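Long-range contacts in paenibacillus xanthan lyase (Paenibacillus, PDB 6F2P), which cleaves the terminal mannosyl-glucuronate linkage of xanthan side chains by beta-elimination, as a family 8 polysaccharide lyase: residues V917-W923 with T947-F952; D936-N942 with G1027-D1032; M966-T972 with Q995-V1001. All blocks are in the same frame, centred on the assembly; numbering follows the deposited sequence.

All three contacts lie in the C-terminal Golvesin-type domain, far from the centre of the chain. Contact 1 pairs two strands at the edge of one sheet and is partly open to solvent. Contact 2 is the most buried and joins strands 937-939 and 1030-1039 of the other sheet, with a calcium ion at one end. Contact 3 packs a loop on the end of strand 960-967, the neighbour of strand 1030-1039. Trp923 of contact 1 packs against contact 2, and Gln995 of contact 3 donates to Val1030 O of contact 2. Backbone pairing dominates contact 1, metal and carboxylate bonds mark contact 2, and tryptophan packing carries contact 3.

Contact 1 of 3, residues V917-W923 with T947-F952; sequences VTKVGTW and TKSVTF
Trp923 lies over Val950, with CG2 of the valine under the middle of its six-membered ring. Val950 CG2 is 3.5 Å from the centroid of the Trp923 six-membered ring, a CH-pi contact over the face. Val950 CG1 stands anti to its backbone N (chi1 175°), which leaves CG2 for the indole. Val950 CG1 instead meets Val917 CG1 at 4.1 Å. Lys948 runs past the indole in the opposite direction, with Lys948 CB 3.5 Å from Trp923 CZ2. Its NZ bonds to Thr943 O and only weakly to Thr922 O.

The indole edge is fixed by Trp923 NE1 donating to Val920 O at 3.0 Å. Ser949 N reaches the same oxygen from the opposite face of the carbonyl plane, so two donors grip it. Val920 N returns a bond to Ser949 O at 2.8 Å. Further along, Thr951 N donates to Thr918 O. A water also donates to Thr918 O and bonds to Ser949 OG and Thr951 OG1, on the face away from the indole.

Strands 917-920 and 949-952 are antiparallel, and 917-920 is the outermost strand of its sheet. The arrangement is an edge strand pair of a beta-sandwich, with Trp923 folded back over its inner face, where it also touches Ile938.

Contact 2 of 3, residues D936-N942 with G1027-D1032; sequences DYIHDGN and GYVVAD. With CA (calcium ion), chain G.
Tyr1028 lays one face of its ring over Asn942 CB, which sits 3.7 Å from the ring centroid. The carbon is almost on the ring normal, so this is a CH-pi contact over the face. The same ring turns its edge toward the face of His939. The two planes stand at 76° in a T-shaped pair, with centroids 5.6 Å apart. Tyr1028 CG is anti to its own carbonyl carbon (chi1 -80°), and from there the ring reaches across to the 940-942 turn. Gly941 has positive phi within that turn, which favours glycine.

Asp940 ties the turn to the facing segment. Asp940 OD1 accepts from Val1029 N at 2.7 Å, and the donor comes from above the carboxylate plane. Asn942 N adds a weak bond to OD1. OD2 makes a salt bridge with Lys945, whose NZ also donates to Gly1027 O. The carboxylate is buried, and the lysine would be expected to favour its ionised form. Asp940 N donates to Val1029 O.

Beyond the turn the backbones pair as antiparallel strands. Ile938 N donates to Ala1031 O at 3.1 Å, and Ala1031 N returns a bond to Ile938 O. On that face Ile938 CG1 touches Ala1031 CB at 3.7 Å, and both side chains pack on Val950. Val1030, on the face it shares with His939, meets Tyr937 CD1 through CG1.

At the far end Asp936 O and Asp1032 OD1 bind one calcium ion, at 2.4 Å and 2.5 Å. Asp910, Asn911 and Tyr933 complete the protein ligands. The arrangement is an antiparallel strand pair of a beta-sandwich, ending in a calcium site that joins the loop before strand 937-939 to Asp1032.

Contact 3 of 3, residues M966-T972 with Q995-V1001; sequences MMWAAHT and QQGNGGV
Trp968 and Gln995 bury the most surface here. Gln995 CG lies over one face of the indole, 3.6 Å from the centroid of the Trp968 five-membered ring. The amide plane is turned 45° from the ring plane. The Gln995 chain is extended beyond CG (chi2 -178°), which carries its amide past the indole, where NE2 donates to Val1030 O. The indole edge is used as well. Trp968 NE1 donates to Gly997 O at 2.9 Å, nearly straight at 166° and with the oxygen in the ring plane. Ring face and ring edge therefore both hold loop 995-1001.

The backbone of Trp968 also takes part. Gly1000 N donates to Trp968 O at 3.1 Å, nearly along the C=O axis. Gly999 CA lies beside the same oxygen. Gly1000 adopts backbone angles that call for glycine. The end of the Met967 chain, bent at chi3, lies alongside Gly1000. Ala970 CB lies 3.5 Å from both Gly997 N and Gly999 N, filling the bend of the loop.

The loop links strands 987-993 and 1003-1010, which belong to different sheets. It packs on the end of strand 960-967, which runs between 1003-1010 and 1030-1039. Trp968 touches Asn1003 of the first and Val1030 of the second, while Gln995 packs on Val978 of strand 978-984 in the other sheet.

Contact 1 of 3, residues V917-W923 with T947-F952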
loop_
_atom_site.group_PDB
_atom_site.type_symbol
_atom_site.label_atom_id
_atom_site.label_comp_id
_atom_site.label_asym_id
_atom_site.label_seq_id
_atom_site.Cartn_x
_atom_site.Cartn_y
_atom_site.Cartn_z
ATOM N N VAL A 917 20.757 -50.383 -12.340
ATOM C CA VAL A 917 21.382 -51.636 -12.728
ATOM C C VAL A 917 20.387 -52.790 -12.727
ATOM O O VAL A 917 19.674 -53.021 -11.750
ATOM C CB VAL A 917 22.583 -51.973 -11.836
ATOM C CG1 VAL A 917 23.292 -53.215 -12.353
ATOM C CG2 VAL A 917 23.535 -50.801 -11.799
ATOM N N THR A 918 20.327 -53.494 -13.848
ATOM C CA THR A 918 19.558 -54.722 -13.938
ATOM C C THR A 918 20.479 -55.783 -14.518
ATOM O O THR A 918 21.040 -55.597 -15.595
ATOM C CB THR A 918 18.298 -54.554 -14.817
ATOM O OG1 THR A 918 18.674 -54.096 -16.120
ATOM C CG2 THR A 918 17.337 -53.549 -14.194
ATOM N N LYS A 919 20.659 -56.881 -13.793
ATOM C CA LYS A 919 21.557 -57.940 -14.244
ATOM C C LYS A 919 20.796 -59.094 -14.886
ATOM O O LYS A 919 19.573 -59.203 -14.759
ATOM C CB LYS A 919 22.413 -58.465 -13.085
ATOM C CG LYS A 919 23.128 -57.377 -12.293
ATOM C CD LYS A 919 23.992 -57.956 -11.176
ATOM C CE LYS A 919 24.444 -56.866 -10.206
ATOM N NZ LYS A 919 25.367 -57.371 -9.148
ATOM N N VAL A 920 21.534 -59.937 -15.596
ATOM C CA VAL A 920 21.018 -61.208 -16.088
ATOM C C VAL A 920 22.112 -62.243 -15.859
ATOM O O VAL A 920 23.265 -62.032 -16.243
ATOM C CB VAL A 920 20.609 -61.143 -17.581
ATOM C CG1 VAL A 920 20.541 -62.537 -18.183
ATOM C CG2 VAL A 920 19.272 -60.416 -17.746
ATOM N N GLY A 921 21.761 -63.340 -15.195
ATOM C CA GLY A 921 22.744 -64.335 -14.813
ATOM C C GLY A 921 23.416 -64.042 -13.481
ATOM O O GLY A 921 23.145 -63.034 -12.831
ATOM N N THR A 922 24.317 -64.930 -13.081
ATOM C CA THR A 922 24.940 -64.856 -11.767
ATOM C C THR A 922 26.306 -64.173 -11.819
ATOM O O THR A 922 27.252 -64.700 -12.408
ATOM C CB THR A 922 25.082 -66.263 -11.159
ATOM O OG1 THR A 922 23.839 -66.963 -11.299
ATOM C CG2 THR A 922 25.454 -66.186 -9.682
ATOM N N TRP A 923 26.396 -63.003 -11.194
ATOM C CA TRP A 923 27.641 -62.235 -11.159
ATOM C C TRP A 923 28.223 -62.203 -9.741
ATOM O O TRP A 923 27.482 -62.172 -8.761
ATOM C CB TRP A 923 27.408 -60.809 -11.683
ATOM C CG TRP A 923 26.991 -60.764 -13.135
ATOM C CD1 TRP A 923 25.756 -61.058 -13.646
ATOM C CD2 TRP A 923 27.814 -60.410 -14.258
ATOM N NE1 TRP A 923 25.761 -60.913 -15.015
ATOM C CE2 TRP A 923 27.011 -60.516 -15.414
ATOM C CE3 TRP A 923 29.149 -60.014 -14.397
ATOM C CZ2 TRP A 923 27.500 -60.236 -16.690
ATOM C CZ3 TRP A 923 29.633 -59.740 -15.664
ATOM C CH2 TRP A 923 28.810 -59.852 -16.793
ATOM N N THR A 947 25.158 -65.707 -21.993
ATOM C CA THR A 947 23.936 -65.854 -21.209
ATOM C C THR A 947 23.791 -64.680 -20.264
ATOM O O THR A 947 22.681 -64.287 -19.916
ATOM C CB THR A 947 23.968 -67.134 -20.353
ATOM O OG1 THR A 947 24.831 -68.099 -20.965
ATOM C CG2 THR A 947 22.567 -67.712 -20.199
ATOM N N LYS A 948 24.931 -64.121 -19.865
ATOM C CA LYS A 948 24.977 -63.084 -18.844
ATOM C C LYS A 948 24.965 -61.674 -19.446
ATOM O O LYS A 948 25.343 -61.480 -20.602
ATOM C CB LYS A 948 26.233 -63.258 -17.983
ATOM C CG LYS A 948 26.553 -64.690 -17.584
ATOM C CD LYS A 948 26.093 -65.000 -16.170
ATOM C CE LYS A 948 26.809 -66.224 -15.619
ATOM N NZ LYS A 948 28.276 -65.993 -15.452
ATOM N N SER A 949 24.530 -60.703 -18.644
ATOM C CA SER A 949 24.552 -59.292 -19.025
ATOM C C SER A 949 24.349 -58.351 -17.829
ATOM O O SER A 949 23.639 -58.675 -16.871
ATOM C CB SER A 949 23.516 -58.991 -20.120
ATOM O OG SER A 949 22.193 -59.051 -19.616
ATOM N N VAL A 950 24.996 -57.191 -17.890
ATOM C CA VAL A 950 24.804 -56.127 -16.907
ATOM C C VAL A 950 24.430 -54.839 -17.643
ATOM O O VAL A 950 25.211 -54.345 -18.454
ATOM C CB VAL A 950 26.084 -55.887 -16.066
ATOM C CG1 VAL A 950 25.903 -54.695 -15.139
ATOM C CG2 VAL A 950 26.444 -57.129 -15.269
ATOM N N THR A 951 23.243 -54.302 -17.366
ATOM C CA THR A 951 22.739 -53.126 -18.089
ATOM C C THR A 951 22.660 -51.851 -17.240
ATOM O O THR A 951 21.785 -51.719 -16.384
ATOM C CB THR A 951 21.344 -53.398 -18.710
ATOM O OG1 THR A 951 21.428 -54.488 -19.634
ATOM C CG2 THR A 951 20.828 -52.172 -19.441
ATOM N N PHE A 952 23.569 -50.911 -17.495
ATOM C CA PHE A 952 23.560 -49.612 -16.825
ATOM C C PHE A 952 22.590 -48.648 -17.510
ATOM O O PHE A 952 22.857 -48.176 -18.612
ATOM C CB PHE A 952 24.957 -48.980 -16.849
ATOM C CG PHE A 952 26.029 -49.806 -16.187
ATOM C CD1 PHE A 952 26.749 -50.746 -16.908
ATOM C CD2 PHE A 952 26.343 -49.616 -14.850
ATOM C CE1 PHE A 952 27.751 -51.499 -16.307
ATOM C CE2 PHE A 952 27.345 -50.369 -14.240
ATOM C CZ PHE A 952 28.049 -51.312 -14.974
HETATM O O HOH W 1 21.183 -56.765 -18.230
#

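Contact 2 of 3, residues D936-N942 with G1027-D1032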
loop_
_atom_site.group_PDB
_atom_site.type_symbol
_atom_site.label_atom_id
_atom_site.label_comp_id
_atom_site.label_asym_id
_atom_site.label_seq_id
_atom_site.Cartn_x
_atom_site.Cartn_y
_atom_site.Cartn_z
ATOM N N ASP A 936 33.346 -52.201 -4.637
ATOM C CA ASP A 936 33.510 -53.462 -5.337
ATOM C C ASP A 936 33.322 -53.343 -6.850
ATOM O O ASP A 936 33.087 -52.254 -7.380
ATOM C CB ASP A 936 32.494 -54.470 -4.786
ATOM C CG ASP A 936 31.044 -54.054 -5.048
ATOM O OD1 ASP A 936 30.806 -52.898 -5.468
ATOM O OD2 ASP A 936 30.134 -54.876 -4.804
ATOM N N TYR A 937 33.444 -54.485 -7.526
ATOM C CA TYR A 937 33.022 -54.667 -8.911
ATOM C C TYR A 937 32.473 -56.084 -9.026
ATOM O O TYR A 937 32.572 -56.856 -8.080
ATOM C CB TYR A 937 34.192 -54.469 -9.874
ATOM C CG TYR A 937 35.460 -55.188 -9.474
ATOM C CD1 TYR A 937 35.675 -56.513 -9.827
ATOM C CD2 TYR A 937 36.447 -54.533 -8.749
ATOM C CE1 TYR A 937 36.837 -57.168 -9.463
ATOM C CE2 TYR A 937 37.614 -55.177 -8.382
ATOM C CZ TYR A 937 37.805 -56.493 -8.740
ATOM O OH TYR A 937 38.970 -57.135 -8.372
ATOM N N ILE A 938 31.896 -56.434 -10.167
ATOM C CA ILE A 938 31.377 -57.784 -10.342
ATOM C C ILE A 938 31.976 -58.489 -11.564
ATOM O O ILE A 938 32.525 -57.841 -12.455
ATOM C CB ILE A 938 29.832 -57.804 -10.394
ATOM C CG1 ILE A 938 29.306 -56.864 -11.477
ATOM C CG2 ILE A 938 29.254 -57.407 -9.050
ATOM C CD1 ILE A 938 27.799 -56.913 -11.632
ATOM N N HIS A 939 31.897 -59.819 -11.585
ATOM C CA HIS A 939 32.411 -60.598 -12.712
ATOM C C HIS A 939 31.598 -61.864 -12.989
ATOM O O HIS A 939 30.890 -62.361 -12.111
ATOM C CB HIS A 939 33.911 -60.909 -12.555
ATOM C CG HIS A 939 34.244 -61.788 -11.387
ATOM N ND1 HIS A 939 33.842 -63.104 -11.302
ATOM C CD2 HIS A 939 34.969 -61.545 -10.267
ATOM C CE1 HIS A 939 34.290 -63.629 -10.175
ATOM N NE2 HIS A 939 34.978 -62.704 -9.530
ATOM N N ASP A 940 31.702 -62.372 -14.216
ATOM C CA ASP A 940 30.877 -63.496 -14.669
ATOM C C ASP A 940 31.480 -64.860 -14.324
ATOM O O ASP A 940 30.862 -65.903 -14.562
ATOM C CB ASP A 940 30.609 -63.404 -16.178
ATOM C CG ASP A 940 31.858 -63.645 -17.020
ATOM O OD1 ASP A 940 32.970 -63.263 -16.581
ATOM O OD2 ASP A 940 31.718 -64.218 -18.126
ATOM N N GLY A 941 32.686 -64.843 -13.763
ATOM C CA GLY A 941 33.350 -66.062 -13.349
ATOM C C GLY A 941 33.816 -66.899 -14.523
ATOM O O GLY A 941 33.913 -68.123 -14.422
ATOM N N ASN A 942 34.115 -66.226 -15.632
ATOM C CA ASN A 942 34.540 -66.866 -16.881
ATOM C C ASN A 942 33.690 -68.072 -17.264
ATOM O O ASN A 942 34.212 -69.070 -17.756
ATOM C CB ASN A 942 36.024 -67.260 -16.836
ATOM C CG ASN A 942 36.685 -67.219 -18.213
ATOM O OD1 ASN A 942 36.007 -67.258 -19.239
ATOM N ND2 ASN A 942 38.013 -67.135 -18.237
ATOM N N GLY A 1027 37.876 -64.593 -21.707
ATOM C CA GLY A 1027 38.323 -64.500 -20.329
ATOM C C GLY A 1027 37.243 -63.953 -19.412
ATOM O O GLY A 1027 36.052 -63.982 -19.742
ATOM N N TYR A 1028 37.661 -63.451 -18.254
ATOM C CA TYR A 1028 36.729 -62.916 -17.266
ATOM C C TYR A 1028 36.100 -61.602 -17.725
ATOM O O TYR A 1028 36.787 -60.718 -18.242
ATOM C CB TYR A 1028 37.434 -62.709 -15.920
ATOM C CG TYR A 1028 37.581 -63.968 -15.096
ATOM C CD1 TYR A 1028 36.532 -64.436 -14.317
ATOM C CD2 TYR A 1028 38.771 -64.688 -15.090
ATOM C CE1 TYR A 1028 36.661 -65.584 -13.561
ATOM C CE2 TYR A 1028 38.907 -65.840 -14.337
ATOM C CZ TYR A 1028 37.846 -66.283 -13.575
ATOM O OH TYR A 1028 37.962 -67.425 -12.819
ATOM N N VAL A 1029 34.792 -61.474 -17.522
ATOM C CA VAL A 1029 34.085 -60.243 -17.865
ATOM C C VAL A 1029 33.743 -59.424 -16.615
ATOM O O VAL A 1029 32.948 -59.851 -15.785
ATOM C CB VAL A 1029 32.795 -60.541 -18.664
ATOM C CG1 VAL A 1029 32.039 -59.248 -18.978
ATOM C CG2 VAL A 1029 33.124 -61.290 -19.941
ATOM N N VAL A 1030 34.341 -58.243 -16.492
ATOM C CA VAL A 1030 34.109 -57.367 -15.342
ATOM C C VAL A 1030 33.083 -56.273 -15.652
ATOM O O VAL A 1030 33.101 -55.682 -16.731
ATOM C CB VAL A 1030 35.441 -56.718 -14.855
ATOM C CG1 VAL A 1030 35.184 -55.560 -13.898
ATOM C CG2 VAL A 1030 36.344 -57.764 -14.212
ATOM N N ALA A 1031 32.185 -56.020 -14.703
ATOM C CA ALA A 1031 31.246 -54.901 -14.785
ATOM C C ALA A 1031 31.449 -53.977 -13.584
ATOM O O ALA A 1031 31.396 -54.429 -12.441
ATOM C CB ALA A 1031 29.804 -55.409 -14.831
ATOM N N ASP A 1032 31.677 -52.690 -13.839
ATOM C CA ASP A 1032 31.993 -51.743 -12.767
ATOM C C ASP A 1032 31.126 -50.477 -12.813
ATOM O O ASP A 1032 30.112 -50.388 -12.115
ATOM C CB ASP A 1032 33.487 -51.386 -12.803
ATOM C CG ASP A 1032 33.937 -50.592 -11.590
ATOM O OD1 ASP A 1032 33.272 -50.670 -10.533
ATOM O OD2 ASP A 1032 34.973 -49.898 -11.693
HETATM CA CA CA G . 31.791 -50.613 -8.513
#

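Contact 3 of 3, residues M966-T972 with Q995-V1001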
loop_
_atom_site.group_PDB
_atom_site.type_symbol
_atom_site.label_atom_id
_atom_site.label_comp_id
_atom_site.label_asym_id
_atom_site.label_seq_id
_atom_site.Cartn_x
_atom_site.Cartn_y
_atom_site.Cartn_z
ATOM N N MET A 966 33.633 -45.661 -19.375
ATOM C CA MET A 966 33.505 -46.863 -18.557
ATOM C C MET A 966 34.810 -47.193 -17.828
ATOM O O MET A 966 35.910 -47.018 -18.365
ATOM C CB MET A 966 33.039 -48.053 -19.393
ATOM C CG MET A 966 32.899 -49.335 -18.588
ATOM S SD MET A 966 32.435 -50.783 -19.555
ATOM C CE MET A 966 30.728 -50.414 -19.964
ATOM N N MET A 967 34.676 -47.653 -16.592
ATOM C CA MET A 967 35.818 -48.069 -15.799
ATOM C C MET A 967 35.648 -49.538 -15.453
ATOM O O MET A 967 34.520 -50.031 -15.374
ATOM C CB MET A 967 35.891 -47.234 -14.526
ATOM C CG MET A 967 37.072 -47.539 -13.627
ATOM S SD MET A 967 37.123 -46.379 -12.259
ATOM C CE MET A 967 37.357 -44.840 -13.147
ATOM N N TRP A 968 36.761 -50.239 -15.261
ATOM C CA TRP A 968 36.720 -51.646 -14.880
ATOM C C TRP A 968 37.999 -52.071 -14.158
ATOM O O TRP A 968 38.971 -51.313 -14.091
ATOM C CB TRP A 968 36.478 -52.531 -16.111
ATOM C CG TRP A 968 37.461 -52.293 -17.224
ATOM C CD1 TRP A 968 38.796 -52.587 -17.220
ATOM C CD2 TRP A 968 37.184 -51.715 -18.506
ATOM N NE1 TRP A 968 39.367 -52.226 -18.416
ATOM C CE2 TRP A 968 38.399 -51.689 -19.225
ATOM C CE3 TRP A 968 36.027 -51.217 -19.117
ATOM C CZ2 TRP A 968 38.491 -51.185 -20.522
ATOM C CZ3 TRP A 968 36.119 -50.714 -20.406
ATOM C CH2 TRP A 968 37.343 -50.704 -21.094
ATOM N N ALA A 969 37.983 -53.294 -13.631
ATOM C CA ALA A 969 39.138 -53.876 -12.951
ATOM C C ALA A 969 40.020 -54.718 -13.885
ATOM O O ALA A 969 39.654 -55.833 -14.264
ATOM C CB ALA A 969 38.683 -54.697 -11.754
ATOM N N ALA A 970 41.187 -54.186 -14.242
ATOM C CA ALA A 970 42.052 -54.834 -15.228
ATOM C C ALA A 970 43.013 -55.837 -14.598
ATOM O O ALA A 970 43.425 -55.671 -13.451
ATOM C CB ALA A 970 42.824 -53.790 -16.031
ATOM N N HIS A 971 43.372 -56.877 -15.349
ATOM C CA HIS A 971 44.370 -57.836 -14.874
ATOM C C HIS A 971 45.097 -58.563 -16.007
ATOM O O HIS A 971 45.805 -57.942 -16.798
ATOM C CB HIS A 971 43.753 -58.846 -13.903
ATOM C CG HIS A 971 44.729 -59.387 -12.900
ATOM N ND1 HIS A 971 44.473 -60.507 -12.137
ATOM C CD2 HIS A 971 45.959 -58.956 -12.532
ATOM C CE1 HIS A 971 45.504 -60.745 -11.348
ATOM N NE2 HIS A 971 46.419 -59.819 -11.566
ATOM N N THR A 972 44.944 -59.882 -16.058
ATOM C CA THR A 972 45.519 -60.690 -17.130
ATOM C C THR A 972 44.564 -61.830 -17.458
ATOM O O THR A 972 44.543 -62.342 -18.578
ATOM C CB THR A 972 46.899 -61.281 -16.755
ATOM O OG1 THR A 972 46.911 -61.636 -15.365
ATOM C CG2 THR A 972 48.008 -60.271 -17.027
ATOM N N GLN A 995 39.584 -55.718 -21.484
ATOM C CA GLN A 995 39.572 -55.517 -20.035
ATOM C C GLN A 995 40.804 -56.025 -19.291
ATOM O O GLN A 995 40.855 -55.957 -18.064
ATOM C CB GLN A 995 38.311 -56.124 -19.415
ATOM C CG GLN A 995 37.088 -55.251 -19.562
ATOM C CD GLN A 995 35.871 -55.846 -18.897
ATOM O OE1 GLN A 995 35.895 -56.988 -18.448
ATOM N NE2 GLN A 995 34.795 -55.071 -18.823
ATOM N N GLN A 996 41.795 -56.535 -20.009
ATOM C CA GLN A 996 43.061 -56.846 -19.353
ATOM C C GLN A 996 44.023 -55.671 -19.526
ATOM O O GLN A 996 45.213 -55.846 -19.787
ATOM C CB GLN A 996 43.654 -58.171 -19.848
ATOM C CG GLN A 996 43.908 -58.251 -21.337
ATOM C CD GLN A 996 44.608 -59.535 -21.733
ATOM O OE1 GLN A 996 44.163 -60.635 -21.391
ATOM N NE2 GLN A 996 45.716 -59.403 -22.455
ATOM N N GLY A 997 43.480 -54.468 -19.368
ATOM C CA GLY A 997 44.227 -53.238 -19.546
ATOM C C GLY A 997 43.335 -52.028 -19.331
ATOM O O GLY A 997 42.109 -52.142 -19.367
ATOM N N ASN A 998 43.954 -50.873 -19.097
ATOM C CA ASN A 998 43.234 -49.619 -18.861
ATOM C C ASN A 998 42.189 -49.695 -17.744
ATOM O O ASN A 998 41.074 -49.181 -17.878
ATOM C CB ASN A 998 42.594 -49.109 -20.156
ATOM C CG ASN A 998 43.605 -48.917 -21.267
ATOM O OD1 ASN A 998 43.459 -49.474 -22.363
ATOM N ND2 ASN A 998 44.642 -48.123 -20.993
ATOM N N GLY A 999 42.553 -50.337 -16.641
ATOM C CA GLY A 999 41.671 -50.411 -15.491
ATOM C C GLY A 999 41.879 -49.223 -14.573
ATOM O O GLY A 999 42.949 -48.609 -14.572
ATOM N N GLY A 1000 40.851 -48.889 -13.799
ATOM C CA GLY A 1000 40.944 -47.803 -12.838
ATOM C C GLY A 1000 40.676 -46.428 -13.421
ATOM O O GLY A 1000 40.429 -45.472 -12.685
ATOM N N VAL A 1001 40.728 -46.327 -14.744
ATOM C CA VAL A 1001 40.504 -45.060 -15.428
ATOM C C VAL A 1001 39.163 -45.041 -16.154
ATOM O O VAL A 1001 38.561 -46.093 -16.399
ATOM C CB VAL A 1001 41.624 -44.770 -16.443
ATOM C CG1 VAL A 1001 42.903 -44.385 -15.721
ATOM C CG2 VAL A 1001 41.845 -45.985 -17.340
#